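Local structure of (S)-ureidoglycine aminohydrolase (Escherichia coli, 1RC6) at residues K99-P113 and A143-E155. The protein catalyses the manganese-dependent hydrolysis of (S)-ureidoglycine to (S)-ureidoglycolate and ammonia, a stereospecific deamination step in the breakdown of allantoin. Numbering follows the deposited sequence.
Sequences KTFALSEGGYLYCPP and APWLVSGNASELE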
ATOM      1  N   LYS A  99      -2.418  13.979 -18.008  1.00 29.39           N
ATOM      2  CA  LYS A  99      -0.960  13.921 -18.036  1.00 29.85           C
ATOM      3  C   LYS A  99      -0.481  12.486 -18.147  1.00 28.96           C
ATOM      4  O   LYS A  99      -1.280  11.552 -18.116  1.00 29.95           O
ATOM      5  CB  LYS A  99      -0.375  14.560 -16.782  1.00 42.54           C
ATOM      6  CG  LYS A  99      -0.949  15.924 -16.456  1.00 48.09           C
ATOM      7  CD  LYS A  99      -0.415  16.413 -15.131  1.00 54.83           C
ATOM      8  CE  LYS A  99      -1.296  17.499 -14.537  1.00 60.11           C
ATOM      9  NZ  LYS A  99      -0.841  17.843 -13.150  1.00 62.52           N
ATOM     10  N   THR A 100       0.831  12.317 -18.279  1.00 46.44           N
ATOM     11  CA  THR A 100       1.447  10.995 -18.395  1.00 43.60           C
ATOM     12  C   THR A 100       2.632  10.926 -17.452  1.00 43.35           C
ATOM     13  O   THR A 100       3.377  11.885 -17.335  1.00 43.67           O
ATOM     14  CB  THR A 100       1.965  10.723 -19.826  1.00 37.35           C
ATOM     15  OG1 THR A 100       0.858  10.531 -20.711  1.00 40.47           O
ATOM     16  CG2 THR A 100       2.838   9.480 -19.853  1.00 36.52           C
ATOM     17  N   PHE A 101       2.814   9.793 -16.782  1.00 44.96           N
ATOM     18  CA  PHE A 101       3.931   9.650 -15.863  1.00 44.11           C
ATOM     19  C   PHE A 101       4.696   8.360 -16.123  1.00 45.71           C
ATOM     20  O   PHE A 101       4.104   7.290 -16.248  1.00 46.86           O
ATOM     21  CB  PHE A 101       3.428   9.672 -14.420  1.00 37.27           C
ATOM     22  CG  PHE A 101       2.503  10.821 -14.116  1.00 32.53           C
ATOM     23  CD1 PHE A 101       1.159  10.751 -14.443  1.00 30.55           C
ATOM     24  CD2 PHE A 101       2.988  11.980 -13.516  1.00 30.87           C
ATOM     25  CE1 PHE A 101       0.298  11.824 -14.176  1.00 30.00           C
ATOM     26  CE2 PHE A 101       2.152  13.053 -13.248  1.00 25.33           C
ATOM     27  CZ  PHE A 101       0.797  12.974 -13.579  1.00 29.75           C
ATOM     28  N   ALA A 102       6.014   8.477 -16.224  1.00 48.73           N
ATOM     29  CA  ALA A 102       6.861   7.321 -16.454  1.00 48.99           C
ATOM     30  C   ALA A 102       7.371   6.954 -15.073  1.00 50.12           C
ATOM     31  O   ALA A 102       8.330   7.547 -14.572  1.00 51.02           O
ATOM     32  CB  ALA A 102       8.020   7.681 -17.380  1.00 33.77           C
ATOM     33  N   LEU A 103       6.722   5.974 -14.458  1.00 41.58           N
ATOM     34  CA  LEU A 103       7.098   5.560 -13.122  1.00 41.58           C
ATOM     35  C   LEU A 103       8.044   4.373 -13.078  1.00 40.53           C
ATOM     36  O   LEU A 103       7.812   3.340 -13.709  1.00 40.98           O
ATOM     37  CB  LEU A 103       5.834   5.256 -12.317  1.00 33.84           C
ATOM     38  CG  LEU A 103       4.832   6.416 -12.290  1.00 34.20           C
ATOM     39  CD1 LEU A 103       3.549   5.974 -11.601  1.00 31.31           C
ATOM     40  CD2 LEU A 103       5.442   7.614 -11.593  1.00 29.34           C
ATOM     41  N   SER A 104       9.121   4.537 -12.323  1.00 34.49           N
ATOM     42  CA  SER A 104      10.111   3.486 -12.152  1.00 36.10           C
ATOM     43  C   SER A 104       9.965   3.050 -10.695  1.00 34.73           C
ATOM     44  O   SER A 104       9.090   3.547  -9.987  1.00 34.83           O
ATOM     45  CB  SER A 104      11.516   4.039 -12.386  1.00 45.16           C
ATOM     46  OG  SER A 104      11.905   4.877 -11.302  1.00 47.90           O
ATOM     47  N   GLU A 105      10.817   2.138 -10.241  1.00 37.17           N
ATOM     48  CA  GLU A 105      10.715   1.697  -8.866  1.00 38.91           C
ATOM     49  C   GLU A 105      10.609   2.899  -7.935  1.00 36.14           C
ATOM     50  O   GLU A 105      11.303   3.899  -8.115  1.00 38.08           O
ATOM     51  CB  GLU A 105      11.919   0.850  -8.465  1.00 49.13           C
ATOM     52  CG  GLU A 105      11.851   0.434  -7.011  1.00 58.85           C
ATOM     53  CD  GLU A 105      13.013  -0.418  -6.593  1.00 65.33           C
ATOM     54  OE1 GLU A 105      13.206  -1.489  -7.208  1.00 69.85           O
ATOM     55  OE2 GLU A 105      13.727  -0.017  -5.647  1.00 70.54           O
ATOM     56  N   GLY A 106       9.737   2.803  -6.941  1.00 35.93           N
ATOM     57  CA  GLY A 106       9.572   3.909  -6.018  1.00 33.54           C
ATOM     58  C   GLY A 106       8.677   5.001  -6.576  1.00 31.92           C
ATOM     59  O   GLY A 106       8.301   5.922  -5.861  1.00 31.88           O
ATOM     60  N   GLY A 107       8.332   4.908  -7.855  1.00 34.18           N
ATOM     61  CA  GLY A 107       7.471   5.913  -8.446  1.00 34.28           C
ATOM     62  C   GLY A 107       6.068   5.773  -7.891  1.00 35.37           C
ATOM     63  O   GLY A 107       5.601   4.657  -7.680  1.00 36.51           O
ATOM     64  N   TYR A 108       5.392   6.893  -7.641  1.00 33.78           N
ATOM     65  CA  TYR A 108       4.048   6.838  -7.110  1.00 32.22           C
ATOM     66  C   TYR A 108       3.133   7.849  -7.772  1.00 33.29           C
ATOM     67  O   TYR A 108       3.594   8.840  -8.360  1.00 34.87           O
ATOM     68  CB  TYR A 108       4.056   7.084  -5.604  1.00 30.40           C
ATOM     69  CG  TYR A 108       4.400   8.502  -5.179  1.00 34.03           C
ATOM     70  CD1 TYR A 108       5.726   8.928  -5.081  1.00 35.86           C
ATOM     71  CD2 TYR A 108       3.396   9.404  -4.828  1.00 35.19           C
ATOM     72  CE1 TYR A 108       6.041  10.216  -4.635  1.00 35.20           C
ATOM     73  CE2 TYR A 108       3.696  10.683  -4.384  1.00 36.66           C
ATOM     74  CZ  TYR A 108       5.021  11.086  -4.286  1.00 37.69           C
ATOM     75  OH  TYR A 108       5.305  12.354  -3.813  1.00 39.88           O
ATOM     76  N   LEU A 109       1.830   7.595  -7.672  1.00 30.24           N
ATOM     77  CA  LEU A 109       0.827   8.477  -8.234  1.00 29.30           C
ATOM     78  C   LEU A 109      -0.468   8.481  -7.425  1.00 29.89           C
ATOM     79  O   LEU A 109      -1.104   7.440  -7.244  1.00 30.12           O
ATOM     80  CB  LEU A 109       0.494   8.079  -9.673  1.00 27.81           C
ATOM     81  CG  LEU A 109      -0.725   8.823 -10.235  1.00 28.99           C
ATOM     82  CD1 LEU A 109      -0.441  10.311 -10.298  1.00 31.02           C
ATOM     83  CD2 LEU A 109      -1.062   8.293 -11.610  1.00 30.19           C
ATOM     84  N   TYR A 110      -0.854   9.663  -6.950  1.00 23.90           N
ATOM     85  CA  TYR A 110      -2.096   9.832  -6.207  1.00 24.28           C
ATOM     86  C   TYR A 110      -3.095  10.577  -7.087  1.00 24.20           C
ATOM     87  O   TYR A 110      -2.738  11.517  -7.788  1.00 24.37           O
ATOM     88  CB  TYR A 110      -1.873  10.633  -4.914  1.00 30.36           C
ATOM     89  CG  TYR A 110      -3.179  11.097  -4.294  1.00 31.45           C
ATOM     90  CD1 TYR A 110      -3.822  12.236  -4.757  1.00 32.67           C
ATOM     91  CD2 TYR A 110      -3.834  10.327  -3.327  1.00 32.48           C
ATOM     92  CE1 TYR A 110      -5.089  12.595  -4.294  1.00 32.78           C
ATOM     93  CE2 TYR A 110      -5.096  10.677  -2.856  1.00 31.05           C
ATOM     94  CZ  TYR A 110      -5.721  11.811  -3.349  1.00 30.80           C
ATOM     95  OH  TYR A 110      -6.984  12.145  -2.928  1.00 27.75           O
ATOM     96  N   CYS A 111      -4.348  10.156  -7.049  1.00 24.97           N
ATOM     97  CA  CYS A 111      -5.392  10.813  -7.822  1.00 27.25           C
ATOM     98  C   CYS A 111      -6.562  11.221  -6.936  1.00 26.94           C
ATOM     99  O   CYS A 111      -7.126  10.394  -6.216  1.00 29.71           O
ATOM    100  CB  CYS A 111      -5.930   9.898  -8.923  1.00 34.41           C
ATOM    101  SG  CYS A 111      -4.801   9.601 -10.299  1.00 39.18           S
ATOM    102  N   PRO A 112      -6.942  12.510  -6.974  1.00 22.91           N
ATOM    103  CA  PRO A 112      -8.068  12.960  -6.155  1.00 26.15           C
ATOM    104  C   PRO A 112      -9.311  12.282  -6.692  1.00 27.59           C
ATOM    105  O   PRO A 112      -9.275  11.656  -7.741  1.00 23.45           O
ATOM    106  CB  PRO A 112      -8.085  14.467  -6.389  1.00 39.38           C
ATOM    107  CG  PRO A 112      -7.587  14.579  -7.808  1.00 38.49           C
ATOM    108  CD  PRO A 112      -6.413  13.622  -7.786  1.00 40.36           C
ATOM    109  N   PRO A 113     -10.431  12.401  -5.976  1.00 32.82           N
ATOM    110  CA  PRO A 113     -11.706  11.798  -6.376  1.00 41.76           C
ATOM    111  C   PRO A 113     -12.097  12.161  -7.794  1.00 44.08           C
ATOM    112  O   PRO A 113     -11.943  13.303  -8.209  1.00 48.86           O
ATOM    113  CB  PRO A 113     -12.692  12.374  -5.377  1.00 30.88           C
ATOM    114  CG  PRO A 113     -11.852  12.609  -4.182  1.00 29.35           C
ATOM    115  CD  PRO A 113     -10.591  13.187  -4.744  1.00 27.18           C
ATOM    116  N   ALA A 143      -9.759  20.794  -0.797  1.00 39.16           N
ATOM    117  CA  ALA A 143      -9.820  19.810  -1.864  1.00 37.42           C
ATOM    118  C   ALA A 143      -8.415  19.272  -2.106  1.00 36.28           C
ATOM    119  O   ALA A 143      -7.442  20.014  -2.018  1.00 36.60           O
ATOM    120  CB  ALA A 143     -10.380  20.444  -3.127  1.00 31.90           C
ATOM    121  N   PRO A 144      -8.293  17.968  -2.398  1.00 34.88           N
ATOM    122  CA  PRO A 144      -6.982  17.365  -2.643  1.00 31.31           C
ATOM    123  C   PRO A 144      -6.597  17.571  -4.104  1.00 31.42           C
ATOM    124  O   PRO A 144      -7.331  18.206  -4.858  1.00 32.04           O
ATOM    125  CB  PRO A 144      -7.220  15.907  -2.306  1.00 27.25           C
ATOM    126  CG  PRO A 144      -8.591  15.696  -2.890  1.00 29.66           C
ATOM    127  CD  PRO A 144      -9.363  16.955  -2.486  1.00 29.66           C
ATOM    128  N   TRP A 145      -5.454  17.033  -4.504  1.00 31.55           N
ATOM    129  CA  TRP A 145      -5.016  17.173  -5.887  1.00 30.13           C
ATOM    130  C   TRP A 145      -3.996  16.109  -6.296  1.00 30.40           C
ATOM    131  O   TRP A 145      -3.324  15.509  -5.454  1.00 28.98           O
ATOM    132  CB  TRP A 145      -4.429  18.564  -6.111  1.00 26.56           C
ATOM    133  CG  TRP A 145      -3.294  18.870  -5.210  1.00 25.65           C
ATOM    134  CD1 TRP A 145      -1.972  18.583  -5.415  1.00 23.38           C
ATOM    135  CD2 TRP A 145      -3.380  19.497  -3.922  1.00 24.71           C
ATOM    136  NE1 TRP A 145      -1.226  18.996  -4.331  1.00 23.07           N
ATOM    137  CE2 TRP A 145      -2.063  19.560  -3.400  1.00 23.20           C
ATOM    138  CE3 TRP A 145      -4.444  20.007  -3.159  1.00 23.62           C
ATOM    139  CZ2 TRP A 145      -1.774  20.123  -2.143  1.00 22.73           C
ATOM    140  CZ3 TRP A 145      -4.163  20.565  -1.912  1.00 25.58           C
ATOM    141  CH2 TRP A 145      -2.833  20.619  -1.415  1.00 25.36           C
ATOM    142  N   LEU A 146      -3.897  15.893  -7.604  1.00 29.52           N
ATOM    143  CA  LEU A 146      -2.982  14.915  -8.166  1.00 27.56           C
ATOM    144  C   LEU A 146      -1.579  15.145  -7.641  1.00 27.29           C
ATOM    145  O   LEU A 146      -1.099  16.271  -7.604  1.00 28.33           O
ATOM    146  CB  LEU A 146      -3.012  15.032  -9.696  1.00 26.29           C
ATOM    147  CG  LEU A 146      -2.049  14.391 -10.717  1.00 24.66           C
ATOM    148  CD1 LEU A 146      -0.802  13.826 -10.080  1.00 25.13           C
ATOM    149  CD2 LEU A 146      -2.793  13.328 -11.469  1.00 22.71           C
ATOM    150  N   VAL A 147      -0.932  14.073  -7.212  1.00 28.92           N
ATOM    151  CA  VAL A 147       0.441  14.152  -6.736  1.00 28.32           C
ATOM    152  C   VAL A 147       1.176  12.961  -7.331  1.00 29.26           C
ATOM    153  O   VAL A 147       0.637  11.861  -7.383  1.00 29.96           O
ATOM    154  CB  VAL A 147       0.527  14.078  -5.208  1.00 20.50           C
ATOM    155  CG1 VAL A 147       1.980  14.151  -4.768  1.00 20.54           C
ATOM    156  CG2 VAL A 147      -0.266  15.202  -4.597  1.00 19.21           C
ATOM    157  N   SER A 148       2.400  13.184  -7.792  1.00 27.12           N
ATOM    158  CA  SER A 148       3.185  12.113  -8.380  1.00 28.83           C
ATOM    159  C   SER A 148       4.680  12.374  -8.198  1.00 27.60           C
ATOM    160  O   SER A 148       5.109  13.516  -8.108  1.00 32.72           O
ATOM    161  CB  SER A 148       2.839  11.984  -9.861  1.00 38.52           C
ATOM    162  OG  SER A 148       3.526  10.887 -10.441  1.00 45.82           O
ATOM    163  N   GLY A 149       5.471  11.314  -8.126  1.00 23.92           N
ATOM    164  CA  GLY A 149       6.901  11.476  -7.949  1.00 22.13           C
ATOM    165  C   GLY A 149       7.567  10.142  -7.669  1.00 23.76           C
ATOM    166  O   GLY A 149       7.017   9.080  -7.997  1.00 23.50           O
ATOM    167  N   ASN A 150       8.750  10.178  -7.073  1.00 21.17           N
ATOM    168  CA  ASN A 150       9.440   8.948  -6.745  1.00 25.82           C
ATOM    169  C   ASN A 150       9.844   9.035  -5.295  1.00 30.69           C
ATOM    170  O   ASN A 150      10.097  10.121  -4.786  1.00 31.40           O
ATOM    171  CB  ASN A 150      10.677   8.755  -7.625  1.00 30.51           C
ATOM    172  CG  ASN A 150      11.183   7.313  -7.607  1.00 31.17           C
ATOM    173  OD1 ASN A 150      11.701   6.831  -6.589  1.00 27.04           O
ATOM    174  ND2 ASN A 150      11.016   6.609  -8.738  1.00 30.99           N
ATOM    175  N   ALA A 151       9.889   7.895  -4.619  1.00 42.13           N
ATOM    176  CA  ALA A 151      10.260   7.882  -3.214  1.00 46.99           C
ATOM    177  C   ALA A 151      11.633   8.518  -3.071  1.00 50.88           C
ATOM    178  O   ALA A 151      11.880   9.311  -2.160  1.00 52.44           O
ATOM    179  CB  ALA A 151      10.280   6.455  -2.690  1.00 44.82           C
ATOM    180  N   SER A 152      12.520   8.168  -3.992  1.00 61.32           N
ATOM    181  CA  SER A 152      13.872   8.701  -3.987  1.00 66.39           C
ATOM    182  C   SER A 152      13.884  10.207  -3.697  1.00 68.80           C
ATOM    183  O   SER A 152      14.611  10.667  -2.815  1.00 70.87           O
ATOM    184  CB  SER A 152      14.545   8.416  -5.335  1.00 63.53           C
ATOM    185  OG  SER A 152      13.806   8.969  -6.415  1.00 69.81           O
ATOM    186  N   GLU A 153      13.066  10.965  -4.426  1.00 69.81           N
ATOM    187  CA  GLU A 153      12.994  12.416  -4.265  1.00 70.30           C
ATOM    188  C   GLU A 153      12.180  12.897  -3.058  1.00 69.62           C
ATOM    189  O   GLU A 153      11.841  14.075  -2.965  1.00 69.82           O
ATOM    190  CB  GLU A 153      12.442  13.060  -5.551  1.00 68.96           C
ATOM    191  CG  GLU A 153      11.304  12.275  -6.198  1.00 75.21           C
ATOM    192  CD  GLU A 153      10.462  13.088  -7.177  1.00 77.60           C
ATOM    193  OE1 GLU A 153       9.748  14.012  -6.729  1.00 79.36           O
ATOM    194  OE2 GLU A 153      10.505  12.796  -8.394  1.00 78.75           O
ATOM    195  N   LEU A 154      11.866  12.003  -2.129  1.00 59.11           N
ATOM    196  CA  LEU A 154      11.091  12.405  -0.953  1.00 58.95           C
ATOM    197  C   LEU A 154      11.989  12.772   0.208  1.00 60.05           C
ATOM    198  O   LEU A 154      13.121  12.309   0.287  1.00 59.51           O
ATOM    199  CB  LEU A 154      10.166  11.275  -0.497  1.00 56.78           C
ATOM    200  CG  LEU A 154       8.852  11.033  -1.232  1.00 52.83           C
ATOM    201  CD1 LEU A 154       8.101   9.901  -0.556  1.00 52.42           C
ATOM    202  CD2 LEU A 154       8.020  12.298  -1.211  1.00 51.79           C
ATOM    203  N   GLU A 155      11.475  13.592   1.119  1.00 63.57           N
ATOM    204  CA  GLU A 155      12.234  13.990   2.299  1.00 70.29           C
ATOM    205  C   GLU A 155      12.718  12.708   2.957  1.00 69.79           C
ATOM    206  O   GLU A 155      12.275  11.621   2.597  1.00 73.54           O
ATOM    207  CB  GLU A 155      11.351  14.762   3.284  1.00 92.61           C
ATOM    208  CG  GLU A 155      10.216  13.934   3.909  1.00109.79           C
ATOM    209  CD  GLU A 155       8.924  13.949   3.097  1.00118.92           C
ATOM    210  OE1 GLU A 155       8.951  13.581   1.904  1.00125.52           O
ATOM    211  OE2 GLU A 155       7.876  14.329   3.663  1.00125.57           O
TER
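Tyr108 lays its ring across the neighbouring strand, with Gly149 N 3.7 Å above one face near the rim. Its CG sits between backbone N and carbonyl carbon (chi1 70°), which swings the ring over Gly149; CE2 meets Val147 CG1 obliquely at 3.9 Å. Antiparallel pairing of 107-111 with 147-150 runs beneath, Tyr110 N donating to Val147 O with an N-H...O angle of 177°. Tyr108 O is gripped twice, by Gly149 N and, in the carbonyl plane, by Ser148 OG at 2.9 Å. On the other sheet face, Phe101 CD2 approaches that hydroxyl obliquely, and Leu109 CD1 presses on Leu146 CD1 at 3.5 Å. At the type II turn Ser104-Gly107, Asn150 ND2 donates to Glu105 O (2.8 Å) from above the carbonyl plane, while OD1 takes Ser152 N on a lone pair, an Asx turn. Replacing Asn150 by alanine is likely to leave Glu105 O without this donor and Ser152 N without its side-chain acceptor. At the far end Pro144 CG rests on Pro112 CB (3.7 Å). Strand 147-150 edges a sheet of the cupin fold, 107-111 lying between it and 81-89, where Glu82 hydrogen-bonds to Tyr110 OH; Phe170 meets Tyr108 edge-to-face, and 99-104 pairs with 91-96 in a second sheet.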